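Pyridoxal kinase (Entamoeba histolytica, PDB 4S1H) probably catalyses the ATP-dependent phosphorylation of pyridoxal to pyridoxal 5'-phosphate, the active form of vitamin B6. Local coordinates at residues 237-242 / 270-275. Numbering follows the deposited sequence.
With ADP (adenosine-5'-diphosphate), chain C.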
ATOM      1  N   ALA A 237      -2.142  17.847 -16.696  1.00 15.59           N
ATOM      2  CA  ALA A 237      -1.811  16.823 -15.692  1.00 15.20           C
ATOM      3  C   ALA A 237      -0.632  17.287 -14.841  1.00 14.64           C
ATOM      4  O   ALA A 237      -0.655  17.205 -13.625  1.00 14.65           O
ATOM      5  CB  ALA A 237      -1.514  15.469 -16.341  1.00 14.79           C
ATOM      6  N   VAL A 238       0.384  17.842 -15.498  1.00 14.60           N
ATOM      7  CA  VAL A 238       1.550  18.335 -14.759  1.00 15.01           C
ATOM      8  C   VAL A 238       1.171  19.498 -13.822  1.00 15.98           C
ATOM      9  O   VAL A 238       1.554  19.530 -12.637  1.00 15.97           O
ATOM     10  CB  VAL A 238       2.665  18.811 -15.704  1.00 17.53           C
ATOM     11  CG1 VAL A 238       3.784  19.528 -14.946  1.00 17.36           C
ATOM     12  CG2 VAL A 238       3.246  17.641 -16.485  1.00 19.98           C
ATOM     13  N   ASN A 239       0.387  20.443 -14.346  1.00 16.20           N
ATOM     14  CA  ASN A 239      -0.017  21.625 -13.565  1.00 16.26           C
ATOM     15  C   ASN A 239      -0.854  21.213 -12.359  1.00 17.39           C
ATOM     16  O   ASN A 239      -0.632  21.673 -11.254  1.00 17.25           O
ATOM     17  CB  ASN A 239      -0.768  22.604 -14.466  1.00 18.33           C
ATOM     18  CG  ASN A 239      -0.760  24.030 -13.930  1.00 20.44           C
ATOM     19  OD1 ASN A 239      -0.714  24.272 -12.713  1.00 22.86           O
ATOM     20  ND2 ASN A 239      -0.881  24.973 -14.829  1.00 19.76           N
ATOM     21  N   ARG A 240      -1.799  20.293 -12.567  1.00 15.85           N
ATOM     22  CA  ARG A 240      -2.610  19.798 -11.444  1.00 16.08           C
ATOM     23  C   ARG A 240      -1.751  19.102 -10.403  1.00 15.53           C
ATOM     24  O   ARG A 240      -1.920  19.302  -9.209  1.00 15.80           O
ATOM     25  CB  ARG A 240      -3.668  18.817 -11.922  1.00 16.87           C
ATOM     26  CG  ARG A 240      -4.773  19.456 -12.719  1.00 17.87           C
ATOM     27  CD  ARG A 240      -5.848  18.435 -13.089  1.00 17.74           C
ATOM     28  NE  ARG A 240      -6.844  19.018 -13.965  1.00 19.63           N
ATOM     29  CZ  ARG A 240      -7.971  18.409 -14.373  1.00 20.66           C
ATOM     30  NH1 ARG A 240      -8.253  17.182 -13.984  1.00 23.66           N
ATOM     31  NH2 ARG A 240      -8.818  19.058 -15.165  1.00 25.34           N
ATOM     32  N   ALA A 241      -0.801  18.295 -10.869  1.00 15.09           N
ATOM     33  CA  ALA A 241       0.058  17.539  -9.987  1.00 15.39           C
ATOM     34  C   ALA A 241       0.950  18.469  -9.158  1.00 14.91           C
ATOM     35  O   ALA A 241       1.016  18.317  -7.936  1.00 15.06           O
ATOM     36  CB  ALA A 241       0.874  16.509 -10.751  1.00 17.37           C
ATOM     37  N   ILE A 242       1.550  19.478  -9.798  1.00 15.56           N
ATOM     38  CA  ILE A 242       2.420  20.407  -9.092  1.00 17.23           C
ATOM     39  C   ILE A 242       1.616  21.266  -8.130  1.00 16.15           C
ATOM     40  O   ILE A 242       2.068  21.549  -7.023  1.00 16.94           O
ATOM     41  CB  ILE A 242       3.196  21.297 -10.102  1.00 17.20           C
ATOM     42  CG1 ILE A 242       4.127  20.391 -10.922  1.00 18.57           C
ATOM     43  CG2 ILE A 242       3.883  22.498  -9.438  1.00 24.60           C
ATOM     44  CD1 ILE A 242       5.440  20.001 -10.309  1.00 27.08           C
ATOM     45  N   THR A 270      -8.437  19.713  -9.047  1.00 20.65           N
ATOM     46  CA  THR A 270      -8.303  20.115 -10.442  1.00 20.57           C
ATOM     47  C   THR A 270      -7.771  21.515 -10.575  1.00 21.09           C
ATOM     48  O   THR A 270      -7.608  21.977 -11.704  1.00 24.16           O
ATOM     49  CB  THR A 270      -9.657  20.040 -11.181  1.00 23.60           C
ATOM     50  OG1 THR A 270     -10.609  20.866 -10.508  1.00 27.54           O
ATOM     51  CG2 THR A 270     -10.134  18.625 -11.250  1.00 26.98           C
ATOM     52  N   GLU A 271      -7.440  22.186  -9.463  1.00 20.73           N
ATOM     53  CA  GLU A 271      -6.827  23.537  -9.555  1.00 23.42           C
ATOM     54  C   GLU A 271      -5.486  23.466 -10.274  1.00 20.40           C
ATOM     55  O   GLU A 271      -4.680  22.570 -10.030  1.00 20.48           O
ATOM     56  CB  GLU A 271      -6.644  24.162  -8.175  1.00 28.06           C
ATOM     57  CG  GLU A 271      -6.524  25.684  -8.228  1.00 43.32           C
ATOM     58  CD  GLU A 271      -6.190  26.349  -6.911  1.00 66.70           C
ATOM     59  OE1 GLU A 271      -5.687  25.692  -5.970  1.00 56.70           O
ATOM     60  OE2 GLU A 271      -6.391  27.572  -6.847  1.00 61.26           O
ATOM     61  N   GLU A 272      -5.302  24.397 -11.209  1.00 21.25           N
ATOM     62  CA  GLU A 272      -4.068  24.533 -11.951  1.00 23.01           C
ATOM     63  C   GLU A 272      -3.554  25.927 -11.631  1.00 23.08           C
ATOM     64  O   GLU A 272      -3.830  26.883 -12.358  1.00 27.29           O
ATOM     65  CB  GLU A 272      -4.336  24.312 -13.441  1.00 25.61           C
ATOM     66  CG  GLU A 272      -4.844  22.900 -13.699  1.00 28.29           C
ATOM     67  CD  GLU A 272      -5.126  22.579 -15.142  1.00 35.31           C
ATOM     68  OE1 GLU A 272      -4.586  23.278 -16.029  1.00 33.84           O
ATOM     69  OE2 GLU A 272      -5.863  21.585 -15.373  1.00 26.56           O
ATOM     70  N   SER A 273      -2.782  26.015 -10.558  1.00 21.34           N
ATOM     71  CA  SER A 273      -2.373  27.272  -9.935  1.00 24.33           C
ATOM     72  C   SER A 273      -1.148  27.918 -10.550  1.00 21.95           C
ATOM     73  O   SER A 273      -0.829  29.060 -10.194  1.00 24.67           O
ATOM     74  CB  SER A 273      -2.024  27.051  -8.463  1.00 27.95           C
ATOM     75  OG  SER A 273      -2.884  26.143  -7.883  1.00 39.01           O
ATOM     76  N   PHE A 274      -0.429  27.200 -11.414  1.00 22.66           N
ATOM     77  CA  PHE A 274       0.824  27.731 -11.985  1.00 22.17           C
ATOM     78  C   PHE A 274       0.630  28.061 -13.427  1.00 25.45           C
ATOM     79  O   PHE A 274      -0.316  27.649 -14.071  1.00 21.84           O
ATOM     80  CB  PHE A 274       1.945  26.708 -11.834  1.00 28.85           C
ATOM     81  CG  PHE A 274       2.332  26.475 -10.417  1.00 21.97           C
ATOM     82  CD1 PHE A 274       1.707  25.518  -9.635  1.00 24.33           C
ATOM     83  CD2 PHE A 274       3.327  27.271  -9.847  1.00 30.03           C
ATOM     84  CE1 PHE A 274       2.082  25.357  -8.316  1.00 22.03           C
ATOM     85  CE2 PHE A 274       3.702  27.097  -8.539  1.00 33.54           C
ATOM     86  CZ  PHE A 274       3.086  26.141  -7.777  1.00 33.13           C
ATOM     87  N   THR A 275       1.549  28.865 -13.934  1.00 22.48           N
ATOM     88  CA  THR A 275       1.540  29.259 -15.313  1.00 24.91           C
ATOM     89  C   THR A 275       2.414  28.301 -16.102  1.00 23.25           C
ATOM     90  O   THR A 275       3.564  28.053 -15.720  1.00 24.79           O
ATOM     91  CB  THR A 275       2.070  30.708 -15.437  1.00 32.68           C
ATOM     92  OG1 THR A 275       1.232  31.582 -14.668  1.00 35.65           O
ATOM     93  CG2 THR A 275       2.078  31.171 -16.874  1.00 32.74           C
TER
HETATM   94  PB  ADP C 301      12.580  14.290  -5.938  1.00 22.47           P
HETATM   95  O1B ADP C 301      13.840  15.069  -5.635  1.00 24.27           O
HETATM   96  O2B ADP C 301      11.960  13.649  -4.708  1.00 23.92           O
HETATM   97  O3B ADP C 301      12.758  13.405  -7.133  1.00 24.92           O
HETATM   98  PA  ADP C 301      11.670  16.961  -6.608  1.00 22.51           P
HETATM   99  O1A ADP C 301      12.012  17.228  -8.049  1.00 20.89           O
HETATM  100  O2A ADP C 301      12.566  17.481  -5.533  1.00 19.50           O
HETATM  101  O3A ADP C 301      11.478  15.365  -6.393  1.00 21.49           O
HETATM  102  O5' ADP C 301      10.203  17.471  -6.306  1.00 23.04           O
HETATM  103  C5' ADP C 301       9.064  17.104  -7.057  1.00 23.46           C
HETATM  104  C4' ADP C 301       8.124  18.275  -7.024  1.00 21.40           C
HETATM  105  O4' ADP C 301       7.798  18.580  -5.668  1.00 19.68           O
HETATM  106  C3' ADP C 301       8.776  19.533  -7.588  1.00 20.93           C
HETATM  107  O3' ADP C 301       8.548  19.647  -8.997  1.00 19.42           O
HETATM  108  C2' ADP C 301       8.124  20.615  -6.783  1.00 17.94           C
HETATM  109  O2' ADP C 301       6.870  20.950  -7.360  1.00 23.55           O
HETATM  110  C1' ADP C 301       7.864  19.979  -5.429  1.00 21.82           C
HETATM  111  N9  ADP C 301       8.879  20.273  -4.390  1.00 19.29           N
HETATM  112  C8  ADP C 301       9.864  19.499  -3.917  1.00 23.93           C
HETATM  113  N7  ADP C 301      10.566  20.123  -2.939  1.00 24.79           N
HETATM  114  C5  ADP C 301      10.006  21.330  -2.776  1.00 25.28           C
HETATM  115  C6  ADP C 301      10.234  22.503  -1.900  1.00 18.32           C
HETATM  116  N6  ADP C 301      11.242  22.479  -1.003  1.00 28.07           N
HETATM  117  N1  ADP C 301       9.418  23.567  -2.060  1.00 25.86           N
HETATM  118  C2  ADP C 301       8.407  23.582  -2.974  1.00 38.32           C
HETATM  119  N3  ADP C 301       8.142  22.545  -3.794  1.00 23.35           N
HETATM  120  C4  ADP C 301       8.896  21.421  -3.732  1.00 22.17           C
HETATM  121  O   HOH W   1      -2.087  24.089 -17.344  1.00 34.78           O
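The side-chain amide of N239, on helix 234-250, pairs with both backbone polar atoms of F274, much as a neighbouring strand would. Its OD1 accepts the backbone N-H of F274 at 3.2 Å, in the carbonyl plane on a lone pair, while ND2 donates to F274 O at 2.8 Å, the donor standing 47° out of the plane of that carbonyl. Asparagine suits this buried place because one short, flat group offers an acceptor and a donor together; chi1 of -158°, with CG anti to the backbone N, swings CG toward the irregular segment 270-275. The other N-H of ND2 is given to a water that in turn donates to E272 OE1.

Beside the amide, CB of E272 packs on N239 CG, and its carboxylate divides its work. OE2 takes the N-H of R240 NE through its anti lone pair at 3.1 Å, a salt bridge lying near the guanidinium plane, although the guanidinium and carboxylate planes are turned 53° apart. OE1 is hydrogen-bonded to ND1 of H236. R240 is extended from CG to NE, long enough to carry its charge to this partly exposed edge, where T270 CG2 lies over one face of the guanidinium, offset toward its rim, 3.6 Å from R240 NH1, and W227 adds a cation-pi contact.

On the nucleotide side, I242 CG2 meets F274 CE1 at 3.6 Å, the side chains crossing at about a right angle. The branching of I242 lets it touch two neighbours: CG2 meets the ring, while CD1 lies 3.4 Å from ADP O3'. F274 also packs on I204, I206 and the ADP-binding Q246. Amide pairing and salt bridge thus tie the loop leading to strand 277-278 onto the helix, and the apolar pair links that anchorage to the ribose pocket.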